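Local coordinates for E3 SUMO-protein ligase SIZ2 (PDB 6U75) that acts as a PIAS-family SUMO E3 ligase in protein sumoylation and may mediate attachment of SUMO to septins, at residues V12-A17 / C134-V139; K33-K38 / T114-L119; S39-L44 / P108-P113. One frame throughout, in Å; residues are numbered along the deposited sequence.

Interaction 1 of 3, residues V12-A17 / C134-V139; sequences VQIPDA and CFIVEV
Two backbone hydrogen bonds join 12-17 to 134-139. I136 N donates to V12 O at 2.9 Å, arriving nearly along the C=O axis. I14 N reaches C134 O at 3.0 Å; its N-H line is straight (169°), but the donor stands above the carbonyl plane. Water 1 accepts from C134 N and from the Q13 amide NE2, and lies 2.8 Å from I14 O, to which it can donate. Q13 reaches that water with CG anti to the backbone N (chi1 -176°) and the rest extended. This course carries Q13 CG over one face of the F135 ring, offset toward the rim and 4.0 Å from the centroid, a CH-pi contact, with the amide plane inclined 26° to the ring. V12 and I136 lie side by side on the other face of the sheet, V12 CG1 3.8 Å from I136 CB. I14 CD1 crosses to I136 CG1 at 4.0 Å, and helix 38-46 packs onto this apolar patch. At the end of the type II turn I14-A17, A17 CB meets C134 CB at 3.8 Å. The antiparallel bridges V12-I136 and Q13-F135 place strand 12-21 beside strand 130-139 in an antiparallel sheet of the PINIT domain.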
loop_
_atom_site.group_PDB
_atom_site.type_symbol
_atom_site.label_atom_id
_atom_site.label_comp_id
_atom_site.label_asym_id
_atom_site.label_seq_id
_atom_site.Cartn_x
_atom_site.Cartn_y
_atom_site.Cartn_z
ATOM N N VAL A 12 15.497 -12.095 -0.139
ATOM C CA VAL A 12 16.745 -12.236 0.599
ATOM C C VAL A 12 17.166 -10.856 1.081
ATOM O O VAL A 12 17.009 -9.859 0.372
ATOM C CB VAL A 12 17.844 -12.893 -0.271
ATOM C CG1 VAL A 12 17.988 -12.155 -1.594
ATOM C CG2 VAL A 12 19.167 -12.920 0.478
ATOM N N GLN A 13 17.695 -10.808 2.299
ATOM C CA GLN A 13 18.272 -9.582 2.825
ATOM C C GLN A 13 19.693 -9.421 2.308
ATOM O O GLN A 13 20.450 -10.392 2.221
ATOM C CB GLN A 13 18.269 -9.605 4.353
ATOM C CG GLN A 13 18.762 -8.318 4.992
ATOM C CD GLN A 13 18.661 -8.347 6.503
ATOM O OE1 GLN A 13 18.144 -9.300 7.085
ATOM N NE2 GLN A 13 19.159 -7.300 7.148
ATOM N N ILE A 14 20.053 -8.194 1.962
ATOM C CA ILE A 14 21.410 -7.915 1.487
ATOM C C ILE A 14 22.330 -7.762 2.697
ATOM O O ILE A 14 22.039 -6.944 3.583
ATOM C CB ILE A 14 21.431 -6.660 0.620
ATOM C CG1 ILE A 14 20.697 -6.906 -0.702
ATOM C CG2 ILE A 14 22.864 -6.218 0.356
ATOM C CD1 ILE A 14 21.391 -7.885 -1.636
ATOM N N PRO A 15 23.425 -8.513 2.776
ATOM C CA PRO A 15 24.325 -8.377 3.924
ATOM C C PRO A 15 25.174 -7.120 3.829
ATOM O O PRO A 15 25.481 -6.623 2.745
ATOM C CB PRO A 15 25.192 -9.638 3.838
ATOM C CG PRO A 15 25.239 -9.946 2.386
ATOM C CD PRO A 15 23.905 -9.531 1.823
ATOM N N ASP A 16 25.550 -6.609 5.000
ATOM C CA ASP A 16 26.388 -5.419 5.113
ATOM C C ASP A 16 25.719 -4.183 4.524
ATOM O O ASP A 16 26.400 -3.219 4.161
ATOM C CB ASP A 16 27.751 -5.640 4.447
ATOM C CG ASP A 16 28.434 -6.908 4.923
ATOM O OD1 ASP A 16 28.187 -7.325 6.075
ATOM O OD2 ASP A 16 29.218 -7.489 4.143
ATOM N N ALA A 17 24.388 -4.194 4.418
ATOM C CA ALA A 17 23.627 -3.051 3.928
ATOM C C ALA A 17 22.689 -2.500 4.995
ATOM O O ALA A 17 21.681 -1.868 4.667
ATOM C CB ALA A 17 22.837 -3.426 2.673
ATOM N N CYS A 134 18.258 -3.155 3.391
ATOM C CA CYS A 134 18.113 -3.353 1.955
ATOM C C CYS A 134 17.727 -4.799 1.700
ATOM O O CYS A 134 18.335 -5.714 2.265
ATOM C CB CYS A 134 19.403 -3.012 1.205
ATOM S SG CYS A 134 19.931 -1.298 1.382
ATOM N N PHE A 135 16.722 -5.002 0.854
ATOM C CA PHE A 135 16.233 -6.341 0.559
ATOM C C PHE A 135 16.002 -6.490 -0.934
ATOM O O PHE A 135 15.549 -5.554 -1.595
ATOM C CB PHE A 135 14.916 -6.646 1.287
ATOM C CG PHE A 135 15.053 -6.787 2.774
ATOM C CD1 PHE A 135 15.169 -5.670 3.582
ATOM C CD2 PHE A 135 15.043 -8.039 3.366
ATOM C CE1 PHE A 135 15.287 -5.799 4.952
ATOM C CE2 PHE A 135 15.160 -8.174 4.734
ATOM C CZ PHE A 135 15.282 -7.054 5.527
ATOM N N ILE A 136 16.297 -7.667 -1.456
ATOM C CA ILE A 136 15.740 -8.065 -2.740
ATOM C C ILE A 136 14.307 -8.515 -2.498
ATOM O O ILE A 136 14.021 -9.234 -1.534
ATOM C CB ILE A 136 16.591 -9.166 -3.395
ATOM C CG1 ILE A 136 18.019 -8.652 -3.596
ATOM C CG2 ILE A 136 15.979 -9.598 -4.725
ATOM C CD1 ILE A 136 18.886 -9.531 -4.467
ATOM N N VAL A 137 13.392 -8.067 -3.351
ATOM C CA VAL A 137 11.971 -8.296 -3.141
ATOM C C VAL A 137 11.306 -8.584 -4.476
ATOM O O VAL A 137 11.714 -8.072 -5.522
ATOM C CB VAL A 137 11.286 -7.091 -2.458
ATOM C CG1 VAL A 137 11.972 -6.753 -1.144
ATOM C CG2 VAL A 137 11.282 -5.885 -3.388
ATOM N N GLU A 138 10.270 -9.411 -4.428
ATOM C CA GLU A 138 9.375 -9.602 -5.561
ATOM C C GLU A 138 8.235 -8.602 -5.430
ATOM O O GLU A 138 7.558 -8.562 -4.397
ATOM C CB GLU A 138 8.840 -11.032 -5.605
ATOM C CG GLU A 138 8.054 -11.354 -6.866
ATOM C CD GLU A 138 7.523 -12.773 -6.876
ATOM O OE1 GLU A 138 6.322 -12.956 -7.166
ATOM O OE2 GLU A 138 8.304 -13.704 -6.589
ATOM N N VAL A 139 8.039 -7.786 -6.464
ATOM C CA VAL A 139 7.027 -6.738 -6.451
ATOM C C VAL A 139 5.805 -7.219 -7.217
ATOM O O VAL A 139 5.900 -8.034 -8.142
ATOM C CB VAL A 139 7.566 -5.418 -7.045
ATOM C CG1 VAL A 139 8.795 -4.949 -6.277
ATOM C CG2 VAL A 139 7.880 -5.578 -8.528
HETATM O O HOH W 1 20.290 -5.231 4.870
#

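Interaction 2 of 3, residues K33-K38 / T114-L119; sequences KFKVSK and TEMNHL
M116, F34 and N117 give up the most surface, nearly equal shares. N117 faces F34 as an antiparallel hydrogen-bonded pair: F34 N donates to N117 O at 3.0 Å, in the carbonyl plane, and N117 N returns to F34 O at 2.9 Å from above the plane. The N117 amide adds a weak bond, ND2 to the same F34 O at 3.4 Å, so that oxygen takes two N-H groups from one residue. N117 CB also lies over one face of the F34 ring, 4.2 Å above its plane, and V36 CG2 meets the ring edge in plane. This pair joins strand 28-34, outermost within the chain in a four-stranded antiparallel sheet of the PINIT domain, to strand 117-123. N117 OD1 turns to K111 N and N83 ND2, tying the strand to neighbouring loops. M116 leaves with CG anti to the backbone N (chi1 -158°) and bends at chi2 (74°). The bend lays SD across the K35 chain, 3.3 Å from K35 CG and at about a right angle to it, while M116 CE reaches K33 CB at 3.3 Å. K35, itself bent at chi3 and chi4, brings NZ above the carbonyl plane of T114 to bond T114 O at 2.9 Å.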
loop_
_atom_site.group_PDB
_atom_site.type_symbol
_atom_site.label_atom_id
_atom_site.label_comp_id
_atom_site.label_asym_id
_atom_site.label_seq_id
_atom_site.Cartn_x
_atom_site.Cartn_y
_atom_site.Cartn_z
ATOM N N LYS A 33 28.529 2.181 2.624
ATOM C CA LYS A 33 29.174 1.421 1.563
ATOM C C LYS A 33 28.690 -0.021 1.621
ATOM O O LYS A 33 28.610 -0.613 2.702
ATOM C CB LYS A 33 30.699 1.452 1.697
ATOM C CG LYS A 33 31.277 2.744 2.254
ATOM C CD LYS A 33 32.789 2.827 2.036
ATOM C CE LYS A 33 33.552 1.710 2.746
ATOM N NZ LYS A 33 33.483 1.816 4.230
ATOM N N PHE A 34 28.361 -0.584 0.461
ATOM C CA PHE A 34 28.097 -2.016 0.411
ATOM C C PHE A 34 28.199 -2.507 -1.024
ATOM O O PHE A 34 28.071 -1.738 -1.980
ATOM C CB PHE A 34 26.727 -2.366 1.008
ATOM C CG PHE A 34 25.563 -1.802 0.249
ATOM C CD1 PHE A 34 25.004 -2.501 -0.808
ATOM C CD2 PHE A 34 25.012 -0.582 0.606
ATOM C CE1 PHE A 34 23.926 -1.987 -1.504
ATOM C CE2 PHE A 34 23.935 -0.064 -0.085
ATOM C CZ PHE A 34 23.391 -0.767 -1.142
ATOM N N LYS A 35 28.448 -3.807 -1.150
ATOM C CA LYS A 35 28.526 -4.490 -2.430
ATOM C C LYS A 35 27.348 -5.442 -2.570
ATOM O O LYS A 35 26.800 -5.929 -1.576
ATOM C CB LYS A 35 29.841 -5.269 -2.558
ATOM C CG LYS A 35 31.084 -4.415 -2.359
ATOM C CD LYS A 35 32.345 -5.259 -2.219
ATOM C CE LYS A 35 32.912 -5.670 -3.569
ATOM N NZ LYS A 35 33.447 -4.504 -4.325
ATOM N N VAL A 36 26.957 -5.697 -3.814
ATOM C CA VAL A 36 25.906 -6.654 -4.136
ATOM C C VAL A 36 26.556 -7.772 -4.936
ATOM O O VAL A 36 26.949 -7.572 -6.092
ATOM C CB VAL A 36 24.752 -6.008 -4.912
ATOM C CG1 VAL A 36 23.737 -7.064 -5.331
ATOM C CG2 VAL A 36 24.088 -4.932 -4.063
ATOM N N SER A 37 26.671 -8.948 -4.320
ATOM C CA SER A 37 27.364 -10.082 -4.918
ATOM C C SER A 37 26.890 -10.356 -6.338
ATOM O O SER A 37 25.798 -9.932 -6.732
ATOM C CB SER A 37 27.164 -11.333 -4.062
ATOM O OG SER A 37 25.807 -11.740 -4.076
ATOM N N LYS A 38 27.711 -11.069 -7.112
ATOM C CA LYS A 38 27.312 -11.450 -8.461
ATOM C C LYS A 38 26.161 -12.447 -8.438
ATOM O O LYS A 38 25.348 -12.474 -9.368
ATOM C CB LYS A 38 28.511 -12.030 -9.211
ATOM C CG LYS A 38 28.396 -11.970 -10.726
ATOM C CD LYS A 38 27.874 -13.271 -11.308
ATOM C CE LYS A 38 27.793 -13.198 -12.826
ATOM N NZ LYS A 38 27.298 -14.468 -13.426
ATOM N N THR A 114 31.708 -6.141 -8.893
ATOM C CA THR A 114 33.085 -5.941 -8.454
ATOM C C THR A 114 33.313 -4.557 -7.859
ATOM O O THR A 114 34.296 -4.364 -7.137
ATOM C CB THR A 114 34.048 -6.155 -9.622
ATOM O OG1 THR A 114 33.785 -5.189 -10.647
ATOM C CG2 THR A 114 33.889 -7.557 -10.194
ATOM N N GLU A 115 32.437 -3.599 -8.139
ATOM C CA GLU A 115 32.594 -2.234 -7.665
ATOM C C GLU A 115 31.743 -1.997 -6.421
ATOM O O GLU A 115 30.902 -2.813 -6.042
ATOM C CB GLU A 115 32.229 -1.240 -8.771
ATOM C CG GLU A 115 33.193 -1.260 -9.948
ATOM C CD GLU A 115 32.812 -0.274 -11.035
ATOM O OE1 GLU A 115 31.729 0.338 -10.929
ATOM O OE2 GLU A 115 33.597 -0.113 -11.993
ATOM N N MET A 116 31.976 -0.851 -5.789
ATOM C CA MET A 116 31.357 -0.509 -4.516
ATOM C C MET A 116 30.141 0.379 -4.742
ATOM O O MET A 116 30.156 1.259 -5.608
ATOM C CB MET A 116 32.359 0.213 -3.611
ATOM C CG MET A 116 32.014 0.154 -2.137
ATOM S SD MET A 116 32.333 -1.478 -1.446
ATOM C CE MET A 116 31.554 -1.330 0.155
ATOM N N ASN A 117 29.090 0.147 -3.959
ATOM C CA ASN A 117 27.897 0.983 -3.990
ATOM C C ASN A 117 27.901 1.913 -2.785
ATOM O O ASN A 117 28.070 1.463 -1.644
ATOM C CB ASN A 117 26.621 0.139 -4.000
ATOM C CG ASN A 117 26.500 -0.719 -5.242
ATOM O OD1 ASN A 117 26.152 -0.230 -6.316
ATOM N ND2 ASN A 117 26.780 -2.010 -5.100
ATOM N N HIS A 118 27.715 3.204 -3.046
ATOM C CA HIS A 118 27.682 4.238 -2.021
ATOM C C HIS A 118 26.278 4.818 -1.941
ATOM O O HIS A 118 25.702 5.204 -2.962
ATOM C CB HIS A 118 28.689 5.349 -2.327
ATOM C CG HIS A 118 30.094 4.864 -2.506
ATOM N ND1 HIS A 118 30.952 4.657 -1.447
ATOM C CD2 HIS A 118 30.792 4.549 -3.622
ATOM C CE1 HIS A 118 32.117 4.233 -1.903
ATOM N NE2 HIS A 118 32.046 4.158 -3.220
ATOM N N LEU A 119 25.733 4.879 -0.728
ATOM C CA LEU A 119 24.418 5.455 -0.470
ATOM C C LEU A 119 24.586 6.551 0.575
ATOM O O LEU A 119 24.937 6.270 1.725
ATOM C CB LEU A 119 23.431 4.389 0.006
ATOM C CG LEU A 119 22.038 4.891 0.397
ATOM C CD1 LEU A 119 21.311 5.463 -0.809
ATOM C CD2 LEU A 119 21.223 3.777 1.033
#

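Interaction 3 of 3, residues S39-L44 / P108-P113; sequences SNHDLL and PYLKVP
K111 O is held by one clear hydrogen bond, donated by water 2, whose oxygen is modelled 2.4 Å away; at this resolution the exact length carries little weight. The same water is hydrogen-bonded to H41 NE2 at 2.9 Å and sits at the edge of the imidazole, in its plane. A single water thus bridges a helix side chain to a loop carbonyl, and K111 O itself lies near the ring plane, 3.3 Å from H41 CE1. The H41 ring reaches from the helix toward 108-113. P113 comes over one ring face: its CG is 3.6 Å above the plane, displaced toward the rim beside CD2, and 4.0 Å from the centroid, which makes a CH-pi contact. The contact joins helix 38-46 to the irregular chain between strands 104-105 and 117-123 of the PINIT domain. The helix is well formed here, L43 N bonding S39 O and L44 N bonding N40 O, so H41 and L44, three residues apart, emerge on one side toward the loop. An alanine at H41 would remove both the ring under P113 and the nitrogen that binds water 2, and would probably loosen the loop's hold on the helix. One turn further along, L44 extends its CD1 to L110 CD1 at 4.2 Å, the two side chains crossing at about a right angle. The same L110 methyl approaches H41 CE1 obliquely at 4.3 Å, so a single branch serves both helix residues. L110 also packs on V36 and on L52 of strand 50-58, while N40 and L44 touch I136 of strand 130-139.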
loop_
_atom_site.group_PDB
_atom_site.type_symbol
_atom_site.label_atom_id
_atom_site.label_comp_id
_atom_site.label_asym_id
_atom_site.label_seq_id
_atom_site.Cartn_x
_atom_site.Cartn_y
_atom_site.Cartn_z
ATOM N N SER A 39 26.069 -13.265 -7.386
ATOM C CA SER A 39 24.942 -14.184 -7.268
ATOM C C SER A 39 23.630 -13.427 -7.099
ATOM O O SER A 39 22.610 -13.797 -7.690
ATOM C CB SER A 39 25.164 -15.141 -6.097
ATOM O OG SER A 39 26.101 -16.150 -6.433
ATOM N N ASN A 40 23.635 -12.358 -6.300
ATOM C CA ASN A 40 22.425 -11.558 -6.147
ATOM C C ASN A 40 22.089 -10.799 -7.427
ATOM O O ASN A 40 20.909 -10.592 -7.731
ATOM C CB ASN A 40 22.582 -10.598 -4.968
ATOM C CG ASN A 40 22.505 -11.311 -3.628
ATOM O OD1 ASN A 40 21.708 -12.231 -3.446
ATOM N ND2 ASN A 40 23.336 -10.889 -2.684
ATOM N N HIS A 41 23.099 -10.393 -8.197
ATOM C CA HIS A 41 22.832 -9.823 -9.516
ATOM C C HIS A 41 22.167 -10.849 -10.426
ATOM O O HIS A 41 21.195 -10.541 -11.129
ATOM C CB HIS A 41 24.132 -9.315 -10.139
ATOM C CG HIS A 41 24.448 -7.892 -9.801
ATOM N ND1 HIS A 41 24.124 -6.842 -10.634
ATOM C CD2 HIS A 41 25.058 -7.344 -8.724
ATOM C CE1 HIS A 41 24.523 -5.709 -10.083
ATOM N NE2 HIS A 41 25.093 -5.987 -8.925
ATOM N N ASP A 42 22.686 -12.079 -10.433
ATOM C CA ASP A 42 22.071 -13.135 -11.230
ATOM C C ASP A 42 20.643 -13.397 -10.775
ATOM O O ASP A 42 19.763 -13.685 -11.594
ATOM C CB ASP A 42 22.899 -14.417 -11.140
ATOM C CG ASP A 42 24.282 -14.264 -11.741
ATOM O OD1 ASP A 42 24.466 -13.378 -12.602
ATOM O OD2 ASP A 42 25.185 -15.034 -11.356
ATOM N N LEU A 43 20.394 -13.308 -9.470
ATOM C CA LEU A 43 19.039 -13.501 -8.964
ATOM C C LEU A 43 18.113 -12.387 -9.440
ATOM O O LEU A 43 16.985 -12.653 -9.871
ATOM C CB LEU A 43 19.061 -13.577 -7.439
ATOM C CG LEU A 43 17.714 -13.836 -6.763
ATOM C CD1 LEU A 43 17.155 -15.188 -7.182
ATOM C CD2 LEU A 43 17.859 -13.751 -5.253
ATOM N N LEU A 44 18.569 -11.134 -9.364
ATOM C CA LEU A 44 17.782 -10.029 -9.904
ATOM C C LEU A 44 17.477 -10.244 -11.380
ATOM O O LEU A 44 16.372 -9.947 -11.845
ATOM C CB LEU A 44 18.523 -8.706 -9.708
ATOM C CG LEU A 44 18.432 -8.066 -8.325
ATOM C CD1 LEU A 44 19.463 -6.961 -8.199
ATOM C CD2 LEU A 44 17.033 -7.522 -8.082
ATOM N N PRO A 108 17.853 0.275 -10.720
ATOM C CA PRO A 108 18.436 0.790 -11.971
ATOM C C PRO A 108 19.771 1.492 -11.791
ATOM O O PRO A 108 20.515 1.622 -12.772
ATOM C CB PRO A 108 17.364 1.760 -12.484
ATOM C CG PRO A 108 16.654 2.208 -11.262
ATOM C CD PRO A 108 16.657 1.038 -10.318
ATOM N N TYR A 109 20.104 1.944 -10.583
ATOM C CA TYR A 109 21.326 2.696 -10.342
ATOM C C TYR A 109 22.419 1.844 -9.706
ATOM O O TYR A 109 23.399 2.389 -9.187
ATOM C CB TYR A 109 21.019 3.913 -9.469
ATOM C CG TYR A 109 19.733 4.608 -9.859
ATOM C CD1 TYR A 109 19.622 5.277 -11.071
ATOM C CD2 TYR A 109 18.627 4.588 -9.020
ATOM C CE1 TYR A 109 18.447 5.909 -11.435
ATOM C CE2 TYR A 109 17.448 5.217 -9.375
ATOM C CZ TYR A 109 17.364 5.874 -10.583
ATOM O OH TYR A 109 16.192 6.502 -10.937
ATOM N N LEU A 110 22.275 0.523 -9.743
ATOM C CA LEU A 110 23.270 -0.372 -9.171
ATOM C C LEU A 110 24.491 -0.477 -10.076
ATOM O O LEU A 110 24.390 -0.419 -11.304
ATOM C CB LEU A 110 22.678 -1.766 -8.956
ATOM C CG LEU A 110 22.421 -2.209 -7.514
ATOM C CD1 LEU A 110 21.793 -3.593 -7.504
ATOM C CD2 LEU A 110 23.704 -2.200 -6.697
ATOM N N LYS A 111 25.653 -0.640 -9.452
ATOM C CA LYS A 111 26.904 -0.851 -10.161
ATOM C C LYS A 111 27.217 -2.341 -10.243
ATOM O O LYS A 111 26.625 -3.170 -9.548
ATOM C CB LYS A 111 28.047 -0.098 -9.470
ATOM C CG LYS A 111 27.839 1.409 -9.381
ATOM C CD LYS A 111 27.800 2.061 -10.761
ATOM C CE LYS A 111 26.669 3.073 -10.875
ATOM N NZ LYS A 111 26.330 3.367 -12.295
ATOM N N VAL A 112 28.163 -2.678 -11.116
ATOM C CA VAL A 112 28.566 -4.067 -11.320
ATOM C C VAL A 112 29.022 -4.652 -9.987
ATOM O O VAL A 112 29.377 -3.900 -9.069
ATOM C CB VAL A 112 29.669 -4.183 -12.385
ATOM C CG1 VAL A 112 29.099 -3.900 -13.770
ATOM C CG2 VAL A 112 30.824 -3.241 -12.076
ATOM N N PRO A 113 29.031 -5.979 -9.835
ATOM C CA PRO A 113 29.324 -6.560 -8.515
ATOM C C PRO A 113 30.718 -6.248 -8.004
ATOM O O PRO A 113 30.905 -6.108 -6.789
ATOM C CB PRO A 113 29.137 -8.069 -8.742
ATOM C CG PRO A 113 28.372 -8.193 -10.021
ATOM C CD PRO A 113 28.751 -7.013 -10.847
HETATM O O HOH W 2 26.691 -4.105 -7.327
#

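Interaction 1 is the buried contact of the three, interaction 2 is partly buried and interaction 3 lies at the surface. The first two are strand pairings held mainly by backbone hydrogen bonds, in separate antiparallel sheets; the third sets a helix against a loop with no clear direct hydrogen bond, relying on a water bridge and side-chain packing. They share elements and join up: strand 28-34 leads into helix 38-46, whose N40, L43 and L44 cover the apolar side of interaction 1. A17 CB touches the F34 ring, linking interactions 1 and 2. The side chain of N117 ties interaction 2 to interaction 3, and V36 O lies against both H41 and P113.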